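PDB 3G9K: capsule biosynthesis protein capD, which cleaves the poly-gamma-D-glutamate capsule of Bacillus anthracis and joins it by an amide bond to meso-diaminopimelic acid of the peptidoglycan. Local coordinates for residues L100-R108 / T162-N170. Numbering follows the deposited sequence. Where two conformers were deposited one is given.
Sequences LQDIINEYR and TGAGDGRRN. With GLU (glutamic acid), chain F.
Where Gln101 meets Ala164 and Gly165, helix 100-105 lies parallel to strand 162-164 (1°), with 8.2 Å between the axes at closest. Gln101, bent at chi2 (68°), turns its amide onto the Gly165 backbone: OE1 accepts from Gly165 N (3.0 Å), and NE2 gives a fairly straight bond to Gly165 O (2.8 Å), which lies in the amide plane. Next to this pair of hydrogen bonds, Ile104 CD1 rests on Ala164 CB (3.6 Å). Farther along, Arg108 grips Asp166 OD2 end-on with NH1 and NH2, its guanidinium nearly perpendicular to the carboxylate, while Arg168 NH1 forms a salt bridge with Asp166 OD1 (2.8 Å). Arg168 N meets OD1 from the opposite face, closing an Asx turn. The two guanidinium groups stack with planes 12° apart; Asp166, with Glu119 at Arg168 NE, would probably balance their charges. Arg168 NH1 also bonds Ile104 O (2.9 Å), so this salt-bridge network fastens the helix end to the loop leading into Arg169 of the glutamate pocket. Arg108 NH1 also bonds Phe146 O. The contact thus joins helix 100-105, whose Leu100 packs against helix 82-94 and strand 150-155, to strand 160-164, outermost in its four-stranded antiparallel sheet within this chain.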
ATOM      1  N   LEU B 100      12.713  -8.989 -11.491  1.00 18.86           N
ATOM      2  CA  LEU B 100      11.556  -8.682 -10.665  1.00 18.02           C
ATOM      3  C   LEU B 100      10.407  -8.149 -11.525  1.00 16.68           C
ATOM      4  O   LEU B 100       9.255  -8.525 -11.307  1.00 17.24           O
ATOM      5  CB  LEU B 100      11.925  -7.671  -9.592  1.00 17.74           C
ATOM      6  CG  LEU B 100      10.842  -7.413  -8.531  1.00 18.91           C
ATOM      7  CD1 LEU B 100      10.311  -8.750  -7.894  1.00 21.60           C
ATOM      8  CD2 LEU B 100      11.346  -6.450  -7.468  1.00 18.29           C
ATOM      9  N   GLN B 101      10.703  -7.342 -12.525  1.00 16.96           N
ATOM     10  CA  GLN B 101       9.649  -6.789 -13.375  1.00 17.10           C
ATOM     11  C   GLN B 101       8.912  -7.877 -14.209  1.00 17.53           C
ATOM     12  O   GLN B 101       7.682  -7.855 -14.288  1.00 18.10           O
ATOM     13  CB  GLN B 101      10.191  -5.707 -14.314  1.00 17.86           C
ATOM     14  CG  GLN B 101       9.096  -5.065 -15.192  1.00 17.66           C
ATOM     15  CD  GLN B 101       8.103  -4.224 -14.364  1.00 18.61           C
ATOM     16  OE1 GLN B 101       8.469  -3.184 -13.843  1.00 20.24           O
ATOM     17  NE2 GLN B 101       6.849  -4.672 -14.265  1.00 17.87           N
ATOM     18  N   ASP B 102       9.651  -8.787 -14.843  1.00 17.58           N
ATOM     19  CA  ASP B 102       9.036  -9.904 -15.580  1.00 17.63           C
ATOM     20  C   ASP B 102       8.107 -10.719 -14.656  1.00 18.16           C
ATOM     21  O   ASP B 102       6.971 -10.993 -15.003  1.00 19.60           O
ATOM     22  CB  ASP B 102      10.103 -10.802 -16.252  1.00 18.10           C
ATOM     23  CG  ASP B 102      10.659 -10.176 -17.534  1.00 19.24           C
ATOM     24  OD1 ASP B 102       9.821  -9.932 -18.448  1.00 19.46           O
ATOM     25  OD2 ASP B 102      11.896  -9.894 -17.602  1.00 19.66           O
ATOM     26  N   ILE B 103       8.602 -11.078 -13.484  1.00 18.37           N
ATOM     27  CA  ILE B 103       7.822 -11.812 -12.485  1.00 18.98           C
ATOM     28  C   ILE B 103       6.518 -11.072 -12.114  1.00 19.08           C
ATOM     29  O   ILE B 103       5.431 -11.663 -12.095  1.00 19.58           O
ATOM     30  CB  ILE B 103       8.676 -12.091 -11.223  1.00 19.17           C
ATOM     31  CG1 ILE B 103       9.835 -13.026 -11.587  1.00 20.56           C
ATOM     32  CG2 ILE B 103       7.817 -12.744 -10.116  1.00 18.60           C
ATOM     33  CD1 ILE B 103      11.029 -12.970 -10.638  1.00 18.35           C
ATOM     34  N   ILE B 104       6.628  -9.770 -11.868  1.00 18.52           N
ATOM     35  CA  ILE B 104       5.465  -8.915 -11.601  1.00 18.72           C
ATOM     36  C   ILE B 104       4.447  -8.906 -12.746  1.00 18.45           C
ATOM     37  O   ILE B 104       3.225  -8.835 -12.520  1.00 17.60           O
ATOM     38  CB  ILE B 104       5.969  -7.470 -11.224  1.00 18.76           C
ATOM     39  CG1 ILE B 104       6.480  -7.518  -9.773  1.00 18.09           C
ATOM     40  CG2 ILE B 104       4.896  -6.383 -11.392  1.00 17.55           C
ATOM     41  CD1 ILE B 104       7.137  -6.180  -9.269  1.00 18.97           C
ATOM     42  N   ASN B 105       4.948  -8.960 -13.978  1.00 19.34           N
ATOM     43  CA  ASN B 105       4.094  -8.982 -15.177  1.00 19.77           C
ATOM     44  C   ASN B 105       3.311 -10.294 -15.364  1.00 19.63           C
ATOM     45  O   ASN B 105       2.284 -10.303 -16.029  1.00 18.84           O
ATOM     46  CB  ASN B 105       4.941  -8.689 -16.443  1.00 20.15           C
ATOM     47  CG  ASN B 105       5.435  -7.248 -16.502  1.00 20.29           C
ATOM     48  OD1 ASN B 105       6.264  -6.896 -17.369  1.00 26.94           O
ATOM     49  ND2 ASN B 105       4.955  -6.417 -15.603  1.00 15.99           N
ATOM     50  N   GLU B 106       3.809 -11.373 -14.777  1.00 20.19           N
ATOM     51  CA  GLU B 106       3.254 -12.714 -14.955  1.00 22.10           C
ATOM     52  C   GLU B 106       1.826 -12.680 -14.424  1.00 22.81           C
ATOM     53  O   GLU B 106       1.564 -12.034 -13.419  1.00 22.24           O
ATOM     54  CB  GLU B 106       4.054 -13.739 -14.150  1.00 22.06           C
ATOM     55  CG  GLU B 106       3.823 -15.186 -14.553  1.00 22.36           C
ATOM     56  CD  GLU B 106       4.848 -16.191 -14.001  1.00 25.30           C
ATOM     57  OE1 GLU B 106       5.732 -15.859 -13.192  1.00 28.48           O
ATOM     58  OE2 GLU B 106       4.755 -17.372 -14.413  1.00 33.60           O
ATOM     59  N   TYR B 107       0.929 -13.435 -15.057  1.00 23.33           N
ATOM     60  CA  TYR B 107      -0.450 -13.535 -14.578  1.00 23.64           C
ATOM     61  C   TYR B 107      -0.500 -14.215 -13.203  1.00 22.94           C
ATOM     62  O   TYR B 107       0.306 -15.082 -12.890  1.00 22.16           O
ATOM     63  CB  TYR B 107      -1.298 -14.321 -15.597  1.00 26.40           C
ATOM     64  CG  TYR B 107      -1.444 -13.618 -16.930  1.00 28.58           C
ATOM     65  CD1 TYR B 107      -1.997 -12.343 -16.997  1.00 31.36           C
ATOM     66  CD2 TYR B 107      -1.046 -14.234 -18.125  1.00 30.90           C
ATOM     67  CE1 TYR B 107      -2.146 -11.705 -18.184  1.00 32.69           C
ATOM     68  CE2 TYR B 107      -1.210 -13.595 -19.332  1.00 32.23           C
ATOM     69  CZ  TYR B 107      -1.753 -12.330 -19.356  1.00 32.98           C
ATOM     70  OH  TYR B 107      -1.929 -11.656 -20.556  1.00 34.26           O
ATOM     71  N   ARG B 108      -1.473 -13.823 -12.398  1.00 22.21           N
ATOM     72  CA  ARG B 108      -1.511 -14.218 -11.009  1.00 22.34           C
ATOM     73  C   ARG B 108      -2.715 -15.102 -10.686  1.00 23.44           C
ATOM     74  O   ARG B 108      -3.661 -15.200 -11.486  1.00 23.69           O
ATOM     75  CB  ARG B 108      -1.542 -12.965 -10.142  1.00 22.30           C
ATOM     76  CG  ARG B 108      -0.234 -12.189 -10.195  1.00 21.15           C
ATOM     77  CD  ARG B 108      -0.326 -10.840  -9.542  1.00 20.39           C
ATOM     78  NE  ARG B 108       0.906 -10.105  -9.805  1.00 20.19           N
ATOM     79  CZ  ARG B 108       1.072  -8.795  -9.632  1.00 17.63           C
ATOM     80  NH1 ARG B 108       0.122  -8.061  -9.075  1.00 17.63           N
ATOM     81  NH2 ARG B 108       2.235  -8.244  -9.995  1.00 20.47           N
ATOM     82  N   THR B 162      17.548  -0.029  -9.288  1.00 20.97           N
ATOM     83  CA  THR B 162      16.556  -0.331 -10.304  1.00 20.29           C
ATOM     84  C   THR B 162      15.218  -0.550  -9.568  1.00 19.73           C
ATOM     85  O   THR B 162      15.122  -0.393  -8.338  1.00 21.67           O
ATOM     86  CB  THR B 162      16.900  -1.566 -11.140  1.00 19.07           C
ATOM     87  OG1 THR B 162      17.151  -2.663 -10.238  1.00 21.59           O
ATOM     88  CG2 THR B 162      18.150  -1.285 -12.012  1.00 22.04           C
ATOM     89  N   GLY B 163      14.194  -0.868 -10.328  1.00 19.81           N
ATOM     90  CA  GLY B 163      12.845  -0.956  -9.750  1.00 19.00           C
ATOM     91  C   GLY B 163      11.905  -1.713 -10.634  1.00 18.09           C
ATOM     92  O   GLY B 163      12.280  -2.237 -11.716  1.00 18.15           O
ATOM     93  N   ALA B 164      10.658  -1.761 -10.182  1.00 16.80           N
ATOM     94  CA  ALA B 164       9.582  -2.373 -10.926  1.00 17.45           C
ATOM     95  C   ALA B 164       8.289  -1.710 -10.534  1.00 17.12           C
ATOM     96  O   ALA B 164       8.134  -1.260  -9.407  1.00 16.15           O
ATOM     97  CB  ALA B 164       9.515  -3.858 -10.661  1.00 16.26           C
ATOM     98  N   GLY B 165       7.381  -1.628 -11.495  1.00 18.39           N
ATOM     99  CA  GLY B 165       6.053  -1.083 -11.260  1.00 18.30           C
ATOM    100  C   GLY B 165       5.029  -2.040 -11.866  1.00 19.17           C
ATOM    101  O   GLY B 165       5.325  -2.761 -12.815  1.00 21.72           O
ATOM    102  N   ASP B 166       3.813  -2.008 -11.371  1.00 19.10           N
ATOM    103  CA  ASP B 166       2.779  -2.917 -11.845  1.00 18.93           C
ATOM    104  C   ASP B 166       1.852  -2.204 -12.850  1.00 18.35           C
ATOM    105  O   ASP B 166       1.076  -1.357 -12.474  1.00 17.38           O
ATOM    106  CB  ASP B 166       1.987  -3.405 -10.641  1.00 19.65           C
ATOM    107  CG  ASP B 166       1.268  -4.706 -10.888  1.00 19.28           C
ATOM    108  OD1 ASP B 166       0.758  -4.934 -12.013  1.00 18.63           O
ATOM    109  OD2 ASP B 166       1.169  -5.480  -9.912  1.00 17.81           O
ATOM    110  N   GLY B 167       1.910  -2.629 -14.103  1.00 18.72           N
ATOM    111  CA  GLY B 167       0.997  -2.129 -15.151  1.00 19.03           C
ATOM    112  C   GLY B 167      -0.489  -2.249 -14.846  1.00 18.53           C
ATOM    113  O   GLY B 167      -1.306  -1.491 -15.365  1.00 16.76           O
ATOM    114  N   ARG B 168      -0.859  -3.168 -13.958  1.00 17.09           N
ATOM    115  CA  ARG B 168      -2.252  -3.225 -13.530  1.00 17.87           C
ATOM    116  C   ARG B 168      -2.779  -1.915 -12.959  1.00 18.17           C
ATOM    117  O   ARG B 168      -3.963  -1.696 -13.021  1.00 18.41           O
ATOM    118  CB  ARG B 168      -2.484  -4.354 -12.529  1.00 17.40           C
ATOM    119  CG  ARG B 168      -2.161  -5.731 -13.083  1.00 18.89           C
ATOM    120  CD  ARG B 168      -1.972  -6.731 -11.949  1.00 17.76           C
ATOM    121  NE  ARG B 168      -1.654  -8.060 -12.440  1.00 21.43           N
ATOM    122  CZ  ARG B 168      -0.434  -8.426 -12.848  1.00 23.63           C
ATOM    123  NH1 ARG B 168       0.577  -7.568 -12.786  1.00 21.26           N
ATOM    124  NH2 ARG B 168      -0.211  -9.650 -13.277  1.00 23.65           N
ATOM    125  N   ARG B 169      -1.892  -1.079 -12.401  0.50 18.45           N
ATOM    126  CA  ARG B 169      -2.198   0.204 -11.740  0.50 19.21           C
ATOM    127  C   ARG B 169      -1.471   1.371 -12.417  0.50 19.64           C
ATOM    128  O   ARG B 169      -1.413   2.471 -11.860  0.50 19.84           O
ATOM    129  CB  ARG B 169      -1.709   0.177 -10.281  0.50 18.98           C
ATOM    130  CG  ARG B 169      -2.287  -0.923  -9.416  0.50 18.79           C
ATOM    131  CD  ARG B 169      -3.480  -0.500  -8.542  0.50 17.07           C
ATOM    132  NE  ARG B 169      -4.093  -1.690  -7.946  0.50 18.89           N
ATOM    133  CZ  ARG B 169      -4.887  -1.711  -6.878  0.50 18.78           C
ATOM    134  NH1 ARG B 169      -5.202  -0.590  -6.225  0.50 16.08           N
ATOM    135  NH2 ARG B 169      -5.349  -2.873  -6.456  0.50 15.20           N
ATOM    136  N   ASN B 170      -0.919   1.138 -13.608  1.00 19.58           N
ATOM    137  CA  ASN B 170      -0.015   2.093 -14.257  1.00 20.75           C
ATOM    138  C   ASN B 170       1.192   2.466 -13.407  1.00 19.45           C
ATOM    139  O   ASN B 170       1.663   3.595 -13.463  1.00 21.44           O
ATOM    140  CB  ASN B 170      -0.776   3.354 -14.706  1.00 22.31           C
ATOM    141  CG  ASN B 170      -2.185   3.043 -15.125  1.00 26.48           C
ATOM    142  OD1 ASN B 170      -3.168   3.595 -14.581  1.00 33.20           O
ATOM    143  ND2 ASN B 170      -2.306   2.142 -16.062  1.00 30.09           N
TER
HETATM  144  N   GLU F   2      -9.824  -4.174  -0.617  1.00 49.92           N
HETATM  145  CA  GLU F   2      -8.684  -3.487  -1.209  1.00 49.25           C
HETATM  146  C   GLU F   2      -7.760  -2.857  -0.146  1.00 49.42           C
HETATM  147  O   GLU F   2      -8.252  -2.103   0.692  1.00 49.83           O
HETATM  148  CB  GLU F   2      -9.229  -2.420  -2.160  1.00 48.84           C
HETATM  149  CG  GLU F   2      -8.264  -1.301  -2.506  1.00 46.35           C
HETATM  150  CD  GLU F   2      -7.119  -1.734  -3.382  1.00 43.00           C
HETATM  151  OE1 GLU F   2      -6.808  -2.942  -3.436  1.00 38.39           O
HETATM  152  OE2 GLU F   2      -6.525  -0.823  -3.988  1.00 38.77           O
HETATM  153  OXT GLU F   2      -6.524  -3.054  -0.085  1.00 49.27           O